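Local coordinates for glutaryl-CoA dehydrogenase (Mycobacterium smegmatis, PDB 3SF6), which belongs to the acyl-CoA dehydrogenase family of flavoproteins and carries dihydroflavine-adenine dinucleotide in a four-chain assembly, at residues Leu81-Cys86 / Met120-His124; Leu277-Leu281 / Leu304-Thr308. One frame throughout, in Å; residues are numbered along the deposited sequence.

Interaction 1 (Leu81-Cys86 / Met120-His124)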
loop_
_atom_site.group_PDB
_atom_site.type_symbol
_atom_site.label_atom_id
_atom_site.label_comp_id
_atom_site.label_asym_id
_atom_site.label_seq_id
_atom_site.Cartn_x
_atom_site.Cartn_y
_atom_site.Cartn_z
ATOM N N LEU A 81 -27.634 24.689 -10.377
ATOM C CA LEU A 81 -27.792 25.851 -11.255
ATOM C C LEU A 81 -28.941 26.686 -10.757
ATOM O O LEU A 81 -29.854 26.160 -10.106
ATOM C CB LEU A 81 -28.080 25.415 -12.698
ATOM C CG LEU A 81 -26.997 24.580 -13.354
ATOM C CD1 LEU A 81 -27.418 24.072 -14.760
ATOM C CD2 LEU A 81 -25.663 25.338 -13.454
ATOM N N LYS A 82 -28.896 27.965 -11.089
ATOM C CA LYS A 82 -29.939 28.917 -10.710
ATOM C C LYS A 82 -30.825 29.278 -11.905
ATOM O O LYS A 82 -30.349 29.491 -13.021
ATOM C CB LYS A 82 -29.305 30.162 -10.105
ATOM C CG LYS A 82 -28.794 29.895 -8.671
ATOM C CD LYS A 82 -28.220 31.103 -8.001
ATOM C CE LYS A 82 -27.806 30.795 -6.572
ATOM N NZ LYS A 82 -26.872 29.631 -6.486
ATOM N N GLY A 83 -32.123 29.339 -11.665
ATOM C CA GLY A 83 -33.059 29.753 -12.703
ATOM C C GLY A 83 -33.511 28.604 -13.603
ATOM O O GLY A 83 -33.105 27.452 -13.417
ATOM N N TYR A 84 -34.401 28.930 -14.554
ATOM C CA TYR A 84 -34.832 27.952 -15.595
ATOM C C TYR A 84 -35.480 26.676 -15.045
ATOM O O TYR A 84 -35.383 25.608 -15.679
ATOM C CB TYR A 84 -33.649 27.610 -16.519
ATOM C CG TYR A 84 -32.938 28.830 -17.029
ATOM C CD1 TYR A 84 -33.413 29.540 -18.133
ATOM C CD2 TYR A 84 -31.799 29.322 -16.376
ATOM C CE1 TYR A 84 -32.758 30.703 -18.583
ATOM C CE2 TYR A 84 -31.159 30.456 -16.814
ATOM C CZ TYR A 84 -31.635 31.162 -17.895
ATOM O OH TYR A 84 -31.004 32.324 -18.341
ATOM N N GLY A 85 -36.104 26.758 -13.869
ATOM C CA GLY A 85 -36.705 25.596 -13.237
ATOM C C GLY A 85 -35.758 24.757 -12.395
ATOM O O GLY A 85 -36.172 23.727 -11.837
ATOM N N CYS A 86 -34.500 25.183 -12.272
ATOM C CA CYS A 86 -33.490 24.430 -11.503
ATOM C C CYS A 86 -33.598 24.740 -10.016
ATOM O O CYS A 86 -34.105 25.798 -9.645
ATOM C CB CYS A 86 -32.091 24.790 -11.968
ATOM S SG CYS A 86 -31.752 24.311 -13.667
ATOM N N MET A 120 -26.110 21.317 -19.284
ATOM C CA MET A 120 -26.812 22.539 -18.849
ATOM C C MET A 120 -25.851 23.644 -18.397
ATOM O O MET A 120 -26.020 24.833 -18.732
ATOM C CB MET A 120 -27.839 22.231 -17.754
ATOM C CG MET A 120 -29.043 21.463 -18.236
ATOM S SD MET A 120 -30.083 20.845 -16.862
ATOM C CE MET A 120 -30.943 22.369 -16.452
ATOM N N TYR A 121 -24.858 23.273 -17.603
ATOM C CA TYR A 121 -23.877 24.245 -17.122
ATOM C C TYR A 121 -23.223 24.989 -18.287
ATOM O O TYR A 121 -23.067 26.212 -18.239
ATOM C CB TYR A 121 -22.814 23.576 -16.275
ATOM C CG TYR A 121 -21.802 24.581 -15.740
ATOM C CD1 TYR A 121 -22.006 25.253 -14.543
ATOM C CD2 TYR A 121 -20.650 24.842 -16.437
ATOM C CE1 TYR A 121 -21.059 26.184 -14.059
ATOM C CE2 TYR A 121 -19.716 25.770 -15.975
ATOM C CZ TYR A 121 -19.930 26.429 -14.809
ATOM O OH TYR A 121 -18.964 27.309 -14.399
ATOM N N ALA A 122 -22.812 24.252 -19.325
ATOM C CA ALA A 122 -22.167 24.885 -20.466
ATOM C C ALA A 122 -23.064 25.967 -21.086
ATOM O O ALA A 122 -22.606 27.065 -21.419
ATOM C CB ALA A 122 -21.764 23.840 -21.544
ATOM N N ILE A 123 -24.326 25.620 -21.291
ATOM C CA ILE A 123 -25.321 26.542 -21.863
ATOM C C ILE A 123 -25.560 27.723 -20.900
ATOM O O ILE A 123 -25.586 28.884 -21.302
ATOM C CB ILE A 123 -26.613 25.780 -22.216
ATOM C CG1 ILE A 123 -26.354 24.788 -23.362
ATOM C CG2 ILE A 123 -27.712 26.775 -22.636
ATOM C CD1 ILE A 123 -27.523 23.777 -23.611
ATOM N N HIS A 124 -25.720 27.408 -19.613
ATOM C CA HIS A 124 -25.941 28.420 -18.565
ATOM C C HIS A 124 -24.780 29.419 -18.514
ATOM O O HIS A 124 -25.002 30.642 -18.347
ATOM C CB HIS A 124 -26.152 27.708 -17.237
ATOM C CG HIS A 124 -26.807 28.527 -16.174
ATOM N ND1 HIS A 124 -26.134 29.524 -15.487
ATOM C CD2 HIS A 124 -28.026 28.417 -15.586
ATOM C CE1 HIS A 124 -26.952 30.049 -14.579
ATOM N NE2 HIS A 124 -28.105 29.396 -14.614
#
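The carbonyl oxygen of K82 takes a hydrogen bond from the imidazole of H124, with NE2 of H124 2.8 Å from O of K82 and an N-H...O angle of 166°. It ties the loop between helices 64-73 and 91-104 to helix 106-126 in the all-helical N-terminal domain of the acyl-CoA dehydrogenase fold. The oxygen lies almost in the imidazole plane, and the N-H comes to it in the carbonyl plane, so donor and acceptor are each used in their own plane. CG of H124 stands anti to its backbone N (chi1 -161°), which carries the ring away from the helix to the loop. Over one ring face, near the rim, sits CD2 of L81; Y84 approaches obliquely, its CE2 3.9 Å from NE2 of H124.

Y84 belongs to a type I' turn from G83 to C86, closed by C86 N bonding to G83 O, and its side chain also packs on K132, D133 and L136 of helix 129-140. L81 packs on the helix with both branches: CD1 meets CB of M120 at 3.5 Å, while CD2 reaches the ring edge of Y121 at CD1, 3.8 Å away. The Y121 hydroxyl is bonded elsewhere, to R256 of helix 252-286. M120 bends at chi3 (78°), bringing its CE methyl 3.5 Å from SG of C86.

Interaction 2 (Leu277-Leu281 / Leu304-Thr308)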
loop_
_atom_site.group_PDB
_atom_site.type_symbol
_atom_site.label_atom_id
_atom_site.label_comp_id
_atom_site.label_asym_id
_atom_site.label_seq_id
_atom_site.Cartn_x
_atom_site.Cartn_y
_atom_site.Cartn_z
ATOM N N LEU A 277 -19.436 -0.108 2.322
ATOM C CA LEU A 277 -19.029 -0.193 3.732
ATOM C C LEU A 277 -20.193 -0.673 4.600
ATOM O O LEU A 277 -20.013 -1.584 5.422
ATOM C CB LEU A 277 -18.488 1.146 4.207
ATOM C CG LEU A 277 -18.170 1.297 5.672
ATOM C CD1 LEU A 277 -17.213 0.191 6.147
ATOM C CD2 LEU A 277 -17.548 2.683 5.909
ATOM N N GLU A 278 -21.385 -0.090 4.398
ATOM C CA GLU A 278 -22.568 -0.499 5.144
ATOM C C GLU A 278 -22.896 -1.985 4.916
ATOM O O GLU A 278 -23.280 -2.693 5.848
ATOM C CB GLU A 278 -23.780 0.341 4.738
ATOM C CG GLU A 278 -23.693 1.765 5.244
ATOM C CD GLU A 278 -24.878 2.654 4.812
ATOM O OE1 GLU A 278 -25.764 2.205 4.016
ATOM O OE2 GLU A 278 -24.901 3.799 5.323
ATOM N N THR A 279 -22.712 -2.428 3.689
ATOM C CA THR A 279 -22.938 -3.810 3.317
ATOM C C THR A 279 -21.965 -4.717 4.097
ATOM O O THR A 279 -22.389 -5.726 4.695
ATOM C CB THR A 279 -22.821 -4.003 1.786
ATOM O OG1 THR A 279 -23.878 -3.283 1.118
ATOM C CG2 THR A 279 -22.922 -5.502 1.453
ATOM N N ALA A 280 -20.693 -4.366 4.091
ATOM C CA ALA A 280 -19.660 -5.142 4.789
ATOM C C ALA A 280 -19.874 -5.140 6.292
ATOM O O ALA A 280 -19.673 -6.177 6.939
ATOM C CB ALA A 280 -18.245 -4.622 4.452
ATOM N N LEU A 281 -20.279 -4.002 6.858
ATOM C CA LEU A 281 -20.534 -3.898 8.299
ATOM C C LEU A 281 -21.687 -4.800 8.727
ATOM O O LEU A 281 -21.585 -5.568 9.707
ATOM C CB LEU A 281 -20.796 -2.466 8.749
ATOM C CG LEU A 281 -19.569 -1.558 8.801
ATOM C CD1 LEU A 281 -19.981 -0.078 8.812
ATOM C CD2 LEU A 281 -18.716 -1.923 10.023
ATOM N N LEU A 304 -12.625 -3.158 8.439
ATOM C CA LEU A 304 -13.755 -2.271 8.761
ATOM C C LEU A 304 -13.226 -0.902 9.279
ATOM O O LEU A 304 -13.742 0.143 8.886
ATOM C CB LEU A 304 -14.669 -2.959 9.779
ATOM C CG LEU A 304 -15.328 -4.229 9.314
ATOM C CD1 LEU A 304 -16.040 -4.895 10.517
ATOM C CD2 LEU A 304 -16.316 -3.947 8.108
ATOM N N ALA A 305 -12.192 -0.934 10.116
ATOM C CA ALA A 305 -11.584 0.314 10.610
ATOM C C ALA A 305 -10.970 1.127 9.476
ATOM O O ALA A 305 -11.173 2.358 9.370
ATOM C CB ALA A 305 -10.532 0.028 11.712
ATOM N N ASP A 306 -10.181 0.460 8.620
ATOM C CA ASP A 306 -9.529 1.146 7.510
ATOM C C ASP A 306 -10.541 1.765 6.535
ATOM O O ASP A 306 -10.362 2.925 6.098
ATOM C CB ASP A 306 -8.594 0.197 6.769
ATOM C CG ASP A 306 -7.347 -0.207 7.566
ATOM O OD1 ASP A 306 -7.015 0.410 8.607
ATOM O OD2 ASP A 306 -6.632 -1.119 7.051
ATOM N N MET A 307 -11.560 1.007 6.167
ATOM C CA MET A 307 -12.592 1.514 5.282
ATOM C C MET A 307 -13.330 2.687 5.900
ATOM O O MET A 307 -13.603 3.673 5.215
ATOM C CB MET A 307 -13.567 0.420 4.869
ATOM C CG MET A 307 -12.982 -0.654 3.999
ATOM S SD MET A 307 -14.230 -1.827 3.373
ATOM C CE MET A 307 -14.682 -2.687 4.876
ATOM N N THR A 308 -13.677 2.580 7.178
ATOM C CA THR A 308 -14.419 3.644 7.846
ATOM C C THR A 308 -13.576 4.927 7.901
ATOM O O THR A 308 -14.084 6.034 7.684
ATOM C CB THR A 308 -14.802 3.210 9.247
ATOM O OG1 THR A 308 -15.713 2.104 9.162
ATOM C CG2 THR A 308 -15.501 4.342 10.050
#
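L304 opens the contact by pushing its branched end against L281, its CD2 methyl 3.7 Å from CD2 of L281. Two long helices, 252-286 and 298-327, meet here in the C-terminal helical bundle of the acyl-CoA dehydrogenase fold. They run nearly antiparallel, with 160° between their directions and 10.7 Å between the axes of the two short segments, so side chains rather than backbones fill the interface. CG of L304 lies anti to its own carbonyl carbon (chi1 -63°), and from there CD2 also rests on A280, 4.2 Å from CB of A280. The two leucine side chains, L281 and L304, meet at a slant.

A305 points away from the first helix and packs on I392 of the second subunit. D306 serves the same subunit, its OD1 forming a salt bridge with R344 of that chain.

M307 comes back to the interface. Its side chain and that of L277 slide past each other in opposite senses, CD1 of L277 lying 3.9 Å from CB of M307. A bend at chi3 (-69°) sets the CE methyl of M307 over A280, with 4.1 Å between CE of M307 and CB of A280. Helix 332-357 adds to this packing, M307 touching I349 and T352 and A280 touching A353.

T308 ends the segment with its hydroxyl turned back on its own helix: OG1 donates to O of L304 at 2.8 Å. The backbone N of T308 bonds to the same oxygen from the opposite face of the carbonyl plane, so O of L304 is gripped twice. The polar group is thus satisfied inside the apolar layer, and OG1 of T308 lies 3.8 Å from CD2 of L277.

Interaction 1 joins a loop to a helix in the N-terminal domain, whereas interaction 2 joins two helices of the C-terminal bundle; their centres are 37 Å apart, on opposite sides of the chain's centre. The first is only partly buried and combines a side-chain-to-backbone hydrogen bond with apolar packing. All touching residues of the second are buried, and no hydrogen bond joins its segments. Helix 252-286 is common ground: it supplies one segment of interaction 2, and farther back its residues pack on Y121 of interaction 1. No other subunit touches 81-86 or 120-124, while 277-281 and 304-308 also border a second subunit.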